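Local coordinates for restriction endonuclease (Mycobacterium sp., PDB 4F0P) that cleaves DNA as the endonuclease MspJI, a modification-dependent enzyme that recognises 5-methylcytosine and cuts at a set distance from it, at the interface of chains A and B and the interface of chains A and C. Numbering follows the deposited sequence. Chains: chain A/B/C, Restriction endonuclease.

Contact 1: the interface of chains A and B. Residues chain A 313, 318-319; chain B 185, 253, 256-257.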
# COMPACT_ATOMS: atom_id res chain seq x y z
N ARG A 313 12.32 -7.34 -0.70
CA ARG A 313 12.90 -7.79 -1.96
C ARG A 313 12.76 -9.29 -2.19
O ARG A 313 12.97 -9.77 -3.31
CB ARG A 313 14.38 -7.39 -2.05
CG ARG A 313 14.62 -5.91 -2.27
CD ARG A 313 16.11 -5.60 -2.37
NE ARG A 313 16.65 -5.93 -3.68
CZ ARG A 313 17.94 -6.14 -3.93
NH1 ARG A 313 18.83 -6.07 -2.94
NH2 ARG A 313 18.34 -6.43 -5.16
N ARG A 318 9.89 -4.14 -6.35
CA ARG A 318 10.76 -3.03 -6.71
C ARG A 318 10.97 -2.11 -5.51
O ARG A 318 10.25 -1.13 -5.33
CB ARG A 318 10.14 -2.24 -7.87
CG ARG A 318 11.01 -1.13 -8.40
CD ARG A 318 12.22 -1.67 -9.13
NE ARG A 318 13.02 -0.60 -9.71
CZ ARG A 318 13.99 -0.79 -10.60
NH1 ARG A 318 14.26 -2.02 -11.02
NH2 ARG A 318 14.67 0.24 -11.07
N TYR A 319 11.96 -2.44 -4.69
CA TYR A 319 12.23 -1.67 -3.48
C TYR A 319 13.43 -0.74 -3.65
O TYR A 319 14.45 -1.12 -4.22
CB TYR A 319 12.46 -2.60 -2.28
CG TYR A 319 12.57 -1.87 -0.96
CD1 TYR A 319 13.80 -1.42 -0.49
CD2 TYR A 319 11.45 -1.65 -0.17
CE1 TYR A 319 13.90 -0.76 0.72
CE2 TYR A 319 11.54 -0.99 1.04
CZ TYR A 319 12.77 -0.54 1.48
OH TYR A 319 12.87 0.11 2.69
N GLU B 185 20.58 -7.91 -11.10
CA GLU B 185 19.83 -7.97 -9.86
C GLU B 185 19.06 -9.28 -9.77
O GLU B 185 18.94 -9.86 -8.69
CB GLU B 185 18.87 -6.78 -9.73
CG GLU B 185 18.12 -6.75 -8.41
CD GLU B 185 17.17 -5.58 -8.30
OE1 GLU B 185 16.60 -5.18 -9.34
OE2 GLU B 185 16.97 -5.06 -7.18
N ARG B 253 24.37 -7.22 -2.01
CA ARG B 253 22.94 -7.12 -2.30
C ARG B 253 22.32 -5.88 -1.68
O ARG B 253 21.34 -5.33 -2.20
CB ARG B 253 22.22 -8.36 -1.78
CG ARG B 253 22.63 -9.66 -2.44
CD ARG B 253 21.75 -9.97 -3.64
NE ARG B 253 20.34 -10.09 -3.24
CZ ARG B 253 19.34 -10.28 -4.09
NH1 ARG B 253 19.58 -10.37 -5.40
NH2 ARG B 253 18.10 -10.38 -3.64
N ILE B 256 22.28 -2.51 -3.90
CA ILE B 256 21.44 -2.43 -5.10
C ILE B 256 20.24 -1.47 -5.02
O ILE B 256 20.04 -0.68 -5.94
CB ILE B 256 20.99 -3.83 -5.56
CG1 ILE B 256 22.20 -4.73 -5.79
CG2 ILE B 256 20.14 -3.73 -6.82
CD1 ILE B 256 21.86 -6.11 -6.32
N PRO B 257 19.45 -1.52 -3.93
CA PRO B 257 18.31 -0.59 -3.92
C PRO B 257 18.71 0.86 -3.62
O PRO B 257 17.83 1.69 -3.40
CB PRO B 257 17.43 -1.13 -2.80
CG PRO B 257 18.37 -1.83 -1.89
CD PRO B 257 19.42 -2.43 -2.78
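A:Arg313, the last residue of helix 297-313, reaches into chain B and grips two acceptors with the two terminal nitrogens of its guanidinium group. The charged contact runs to B:Glu185 on strand 175-193, where NH2 forms a salt bridge and hydrogen bond with carboxylate OE2 at 2.8 Å. The carboxylate offers its anti lone pair, pointing away from OE1, and its plane stands 42° from that of the guanidinium. The extended chain of B:Glu185 carries the carboxylate out to this position. The neutral contact is a hydrogen bond from NH1 to the backbone O of B:Arg253, 2.7 Å long. Both acceptors lie somewhat out of the guanidinium plane, so each bond is bent. The bend of the A:Arg313 chain at chi3 (79°) turns NH1 and NH2 toward these separate targets. A looser approach over one face follows: NH2 of B:Arg253 lies over the centre of the A:Arg313 guanidinium, 4.2 Å above its plane. Packing completes the site. CG2 of B:Ile256 lies 3.6 Å from A:Arg313 NH2, and B:Pro257 crosses the arginine at about a right angle, its CD 3.7 Å from NH1. Further along, CB of B:Pro257 meets the backbone O of A:Tyr319 at 3.3 Å. Together these contacts tie the end of one subunit's nuclease helix to strand, loop and short-helix segments of its neighbour, and probably fix how the two subunits are set against each other.

Contact 2: the interface of chains A and B. Residues chain A 247, 250-251, 254; chain B 306, 440.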
# COMPACT_ATOMS: atom_id res chain seq x y z
N ARG A 247 -8.67 -25.97 -14.11
CA ARG A 247 -8.78 -24.55 -14.39
C ARG A 247 -7.44 -23.99 -14.81
O ARG A 247 -7.35 -23.20 -15.74
CB ARG A 247 -9.31 -23.79 -13.17
CG ARG A 247 -9.39 -22.29 -13.39
CD ARG A 247 -9.73 -21.54 -12.11
NE ARG A 247 -9.59 -20.10 -12.30
CZ ARG A 247 -9.78 -19.20 -11.34
NH1 ARG A 247 -10.11 -19.58 -10.11
NH2 ARG A 247 -9.63 -17.91 -11.61
N ARG A 250 -6.57 -25.06 -18.30
CA ARG A 250 -7.36 -24.31 -19.27
C ARG A 250 -6.87 -22.87 -19.44
O ARG A 250 -6.63 -22.41 -20.56
CB ARG A 250 -8.84 -24.32 -18.88
CG ARG A 250 -9.75 -23.61 -19.89
CD ARG A 250 -11.22 -23.71 -19.50
NE ARG A 250 -11.53 -22.97 -18.28
CZ ARG A 250 -11.68 -23.53 -17.09
NH1 ARG A 250 -11.55 -24.84 -16.94
NH2 ARG A 250 -11.96 -22.77 -16.03
N GLN A 251 -6.70 -22.16 -18.33
CA GLN A 251 -6.42 -20.73 -18.35
C GLN A 251 -4.93 -20.39 -18.34
O GLN A 251 -4.50 -19.42 -18.97
CB GLN A 251 -7.13 -20.02 -17.19
CG GLN A 251 -8.64 -20.04 -17.29
CD GLN A 251 -9.31 -19.30 -16.15
OE1 GLN A 251 -8.65 -18.92 -15.18
NE2 GLN A 251 -10.61 -19.08 -16.27
N LEU A 254 -3.18 -17.27 -15.57
CA LEU A 254 -4.29 -16.41 -15.15
C LEU A 254 -5.11 -17.06 -14.03
O LEU A 254 -5.93 -16.39 -13.39
CB LEU A 254 -5.19 -16.07 -16.34
CG LEU A 254 -4.49 -15.60 -17.62
CD1 LEU A 254 -5.50 -15.15 -18.66
CD2 LEU A 254 -3.47 -14.50 -17.32
N ARG B 306 -7.81 -9.42 -14.66
CA ARG B 306 -6.71 -10.27 -15.11
C ARG B 306 -5.44 -9.47 -15.46
O ARG B 306 -4.33 -9.82 -15.03
CB ARG B 306 -7.14 -11.12 -16.31
CG ARG B 306 -8.33 -12.03 -16.03
CD ARG B 306 -8.01 -13.04 -14.94
NE ARG B 306 -9.09 -14.01 -14.75
CZ ARG B 306 -9.99 -13.93 -13.77
NH1 ARG B 306 -9.95 -12.94 -12.89
NH2 ARG B 306 -10.94 -14.86 -13.67
N GLU B 440 -17.25 -16.04 -18.40
CA GLU B 440 -16.91 -16.25 -17.00
C GLU B 440 -17.08 -15.01 -16.12
O GLU B 440 -16.66 -15.01 -14.96
CB GLU B 440 -15.48 -16.79 -16.86
CG GLU B 440 -15.24 -18.12 -17.57
CD GLU B 440 -13.78 -18.55 -17.51
OE1 GLU B 440 -12.96 -17.82 -16.91
OE2 GLU B 440 -13.46 -19.62 -18.06
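A:Gln251 and B:Glu440 approach from opposite directions, the amide and the carboxylate turned 31° from each other. Amide NE2 faces both carboxylate oxygens, but the evidence for bonding is modest: the bond to OE2, at 3.4 Å, is weak, and the closer OE1 does not receive the N-H, which points away from it. A:Gln251 projects from the end of helix 243-251 with its chain extended beyond CG, and this brings the amide to the facing loop of chain B. A:Arg250, one residue earlier, comes to the same carboxylate by a different path. Its chain bends at chi3 (67°), and its guanidinium stands almost perpendicular to the carboxylate, with planes 85° apart. NE and OE2 are 3.9 Å apart, a long salt bridge whose attraction is probably mostly electrostatic. A:Arg247, one helical turn before A:Gln251, acts from the second shell. Its NE donates to amide OE1 at 3.3 Å; the oxygen lies in the guanidinium plane, although NE sits above the carbonyl plane of the amide. This bond may help fix the amide rotation that presents NE2 to chain B. Beyond it, A:Arg247 and B:Arg306 point toward each other, NH2 to NH2 at 3.9 Å. B:Arg306 also places NE 4.2 Å from the backbone O of A:Leu254.

Contact 3: the interface of chains A and C. Residues chain A 264; chain C 100, 115, 190-191.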
# COMPACT_ATOMS: atom_id res chain seq x y z
N LEU A 264 -8.19 -20.75 6.58
CA LEU A 264 -8.61 -19.72 7.53
C LEU A 264 -8.03 -20.04 8.90
O LEU A 264 -8.52 -20.91 9.61
CB LEU A 264 -10.13 -19.66 7.61
CG LEU A 264 -10.83 -19.45 6.27
CD1 LEU A 264 -12.34 -19.41 6.44
CD2 LEU A 264 -10.34 -18.17 5.61
N PRO C 100 -10.89 -15.83 11.74
CA PRO C 100 -10.82 -15.61 10.29
C PRO C 100 -12.09 -16.16 9.66
O PRO C 100 -12.45 -15.79 8.54
CB PRO C 100 -9.62 -16.44 9.86
CG PRO C 100 -8.84 -16.68 11.12
CD PRO C 100 -9.85 -16.77 12.20
N PHE C 115 -20.64 -19.41 8.39
CA PHE C 115 -19.82 -20.62 8.32
C PHE C 115 -20.50 -21.84 8.92
O PHE C 115 -21.22 -21.74 9.91
CB PHE C 115 -18.46 -20.37 8.98
CG PHE C 115 -17.59 -19.40 8.23
CD1 PHE C 115 -17.75 -18.03 8.39
CD2 PHE C 115 -16.61 -19.86 7.36
CE1 PHE C 115 -16.96 -17.14 7.70
CE2 PHE C 115 -15.81 -18.97 6.66
CZ PHE C 115 -15.99 -17.61 6.83
N VAL C 190 -14.33 -24.54 2.76
CA VAL C 190 -13.18 -23.85 3.34
C VAL C 190 -12.39 -24.77 4.25
O VAL C 190 -12.85 -25.85 4.63
CB VAL C 190 -13.62 -22.62 4.15
CG1 VAL C 190 -14.34 -21.63 3.25
CG2 VAL C 190 -14.51 -23.03 5.32
N VAL C 191 -11.18 -24.34 4.60
CA VAL C 191 -10.36 -25.06 5.57
C VAL C 191 -10.04 -24.13 6.73
O VAL C 191 -9.37 -23.11 6.57
CB VAL C 191 -9.05 -25.57 4.95
CG1 VAL C 191 -8.28 -26.41 5.95
CG2 VAL C 191 -9.33 -26.37 3.69
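A:Leu264 lies between backbone and side chains of chain C, held on one side by a polar bond and on the others by carbon contacts. The tight part is the main chain: N of A:Leu264, in the short strand 263-264, donates to the O of C:Val191 in strand 175-194 at 2.6 Å. The nitrogen lies nearly along the C=O axis, while the angle at the hydrogen is 130°, so the bond is well directed at the acceptor but bent at the donor. The side chain adds a second close point. With CG anti to the carbonyl carbon (chi1 -55°) and chi2 extended (179°), CD1 points toward C:Phe115 on strand 111-115. This methyl comes nearest ring atom CE2, 3.5 Å away, from somewhat off the ring plane, the two side chains approaching from opposite directions. The remaining contacts are looser. CB of C:Val190 stands 4.1 Å from the same CD1, and C:Pro100, in a loop, touches on another side. The leucine gives 38 Å² to the contact, about half of the patch total of 73 Å², so the site is small and depends on this residue. The interface departs from an exact two-fold, and the structure alone does not show whether it forms in solution. On the loop side, CB of A:Leu264 and CB of C:Pro100 are 4.0 Å apart.

Contact 4: the interface of chains A and B. Residues chain A 109, 257, 260, 262; chain B 318-321, 456.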
# COMPACT_ATOMS: atom_id res chain seq x y z
N HIS A 109 -1.61 -20.31 2.98
CA HIS A 109 -1.79 -19.40 1.85
C HIS A 109 -1.31 -20.03 0.55
O HIS A 109 -1.18 -19.34 -0.47
CB HIS A 109 -1.08 -18.07 2.10
CG HIS A 109 -1.58 -17.34 3.31
ND1 HIS A 109 -1.09 -17.58 4.58
CD2 HIS A 109 -2.54 -16.39 3.45
CE1 HIS A 109 -1.71 -16.80 5.44
NE2 HIS A 109 -2.60 -16.07 4.79
N PRO A 257 -3.57 -16.84 -9.23
CA PRO A 257 -3.99 -16.00 -8.09
C PRO A 257 -5.29 -16.45 -7.41
O PRO A 257 -5.52 -16.09 -6.26
CB PRO A 257 -4.19 -14.62 -8.72
CG PRO A 257 -3.31 -14.63 -9.92
CD PRO A 257 -3.40 -16.03 -10.45
N ARG A 260 -4.87 -20.86 -5.38
CA ARG A 260 -4.01 -21.22 -4.26
C ARG A 260 -4.83 -21.73 -3.08
O ARG A 260 -5.96 -21.30 -2.86
CB ARG A 260 -3.14 -20.04 -3.83
CG ARG A 260 -2.10 -19.61 -4.85
CD ARG A 260 -1.04 -18.72 -4.21
NE ARG A 260 -0.18 -18.09 -5.21
CZ ARG A 260 -0.42 -16.90 -5.75
NH1 ARG A 260 -1.49 -16.21 -5.39
NH2 ARG A 260 0.41 -16.41 -6.66
N ARG A 262 -6.11 -22.01 0.60
CA ARG A 262 -6.28 -21.04 1.67
C ARG A 262 -6.84 -21.70 2.91
O ARG A 262 -7.88 -22.36 2.87
CB ARG A 262 -7.22 -19.92 1.22
CG ARG A 262 -7.46 -18.86 2.29
CD ARG A 262 -6.17 -18.13 2.64
NE ARG A 262 -6.43 -16.92 3.41
CZ ARG A 262 -6.43 -16.86 4.74
NH1 ARG A 262 -6.17 -17.95 5.45
NH2 ARG A 262 -6.68 -15.72 5.36
N ARG B 318 2.93 -10.42 -4.88
CA ARG B 318 2.08 -11.60 -4.88
C ARG B 318 0.60 -11.20 -4.86
O ARG B 318 0.08 -10.77 -3.83
CB ARG B 318 2.40 -12.51 -3.68
CG ARG B 318 3.63 -13.37 -3.88
CD ARG B 318 3.87 -14.27 -2.68
NE ARG B 318 2.71 -15.09 -2.36
CZ ARG B 318 2.42 -16.25 -2.95
NH1 ARG B 318 3.21 -16.72 -3.90
NH2 ARG B 318 1.35 -16.94 -2.59
N TYR B 319 -0.05 -11.36 -6.00
CA TYR B 319 -1.44 -10.93 -6.16
C TYR B 319 -2.41 -12.07 -5.87
O TYR B 319 -2.11 -13.24 -6.10
CB TYR B 319 -1.64 -10.39 -7.58
CG TYR B 319 -3.01 -9.82 -7.85
CD1 TYR B 319 -3.29 -8.48 -7.60
CD2 TYR B 319 -4.03 -10.61 -8.38
CE1 TYR B 319 -4.54 -7.94 -7.85
CE2 TYR B 319 -5.28 -10.08 -8.63
CZ TYR B 319 -5.53 -8.75 -8.37
OH TYR B 319 -6.78 -8.23 -8.62
N LYS B 320 -3.59 -11.71 -5.36
CA LYS B 320 -4.63 -12.69 -5.07
C LYS B 320 -5.94 -12.29 -5.74
O LYS B 320 -6.48 -11.21 -5.47
CB LYS B 320 -4.85 -12.80 -3.55
CG LYS B 320 -5.73 -13.96 -3.13
CD LYS B 320 -4.96 -15.27 -3.13
CE LYS B 320 -5.86 -16.45 -2.77
NZ LYS B 320 -5.08 -17.67 -2.43
N GLU B 321 -6.45 -13.15 -6.61
CA GLU B 321 -7.69 -12.89 -7.32
C GLU B 321 -8.88 -12.82 -6.37
O GLU B 321 -9.18 -13.79 -5.67
CB GLU B 321 -7.95 -13.97 -8.37
CG GLU B 321 -9.34 -13.91 -8.99
CD GLU B 321 -9.66 -15.13 -9.82
OE1 GLU B 321 -10.83 -15.27 -10.25
OE2 GLU B 321 -8.76 -15.96 -10.04
N LEU B 456 -9.52 -14.48 1.78
CA LEU B 456 -9.23 -15.30 0.62
C LEU B 456 -7.74 -15.65 0.56
O LEU B 456 -7.35 -16.66 -0.02
CB LEU B 456 -9.65 -14.61 -0.67
CG LEU B 456 -11.16 -14.40 -0.87
CD1 LEU B 456 -11.44 -13.83 -2.25
CD2 LEU B 456 -11.91 -15.71 -0.66
O HOH W 1 -3.41 -17.41 -0.48
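Part of a two-fold symmetric interface between copies of the enzyme, this patch joins helix 256-259 and the loop after it in chain A to strand 319-324 and nearby loop residues of chain B, and is likely to hold the two subunits as a pair. N of B:Glu321 donates to the O of A:Pro257 at 3.1 Å, coming from above the carbonyl plane. The second bond is straighter (164° at the hydrogen): NH1 of A:Arg260 reaches the O of B:Tyr319, also 3.1 Å away, and this oxygen lies in the guanidinium plane. The extended chain of A:Arg260 carries the group out to it. Over one face of that guanidinium, toward its rim, B:Arg318 sets its NH2 3.2 Å above the plane, the two planes being turned 55° apart. B:Lys320 runs its CD and CE past the O of A:Pro257, and its NZ then takes a water at 2.6 Å. That water lies 2.9 Å from the O of A:His109, giving a bridge between subunits. CB of A:Pro257 packs 4.0 Å from ring atom CD2 of B:Tyr319. A:Arg262 lies alongside the backbone O of the C-terminal B:Leu456, while within chain A the NE2 of A:His109 sits over the centre of the A:Arg262 guanidinium. In the fold, the chain A residues belong to 3-10 helix 107-109, helix 256-259 and the loop after it; chain B supplies loop residue B:Arg318, strand 319-324 and, at the chain's C-terminus, B:Leu456.

Contacts 1, 2 and 4 belong to the A–B interface; contact 3 joins A to C. Contact 4 is central, its C-alpha centre about 14 Å from those of contact 2 and contact 3, and about 24 Å from contact 1. Contact 1 lies farthest out, about 36 Å from contact 3. Residues 257, 318 and 319 recur in contacts 1 and 4 with the chains exchanged, as fits the two-fold symmetry. In chain A, the stretch from helix 243-251 to strand 263-264 serves contacts 2, 4 and 3 in turn (its chain B copy serves contact 1), so one segment touches both neighbours and may couple the interfaces.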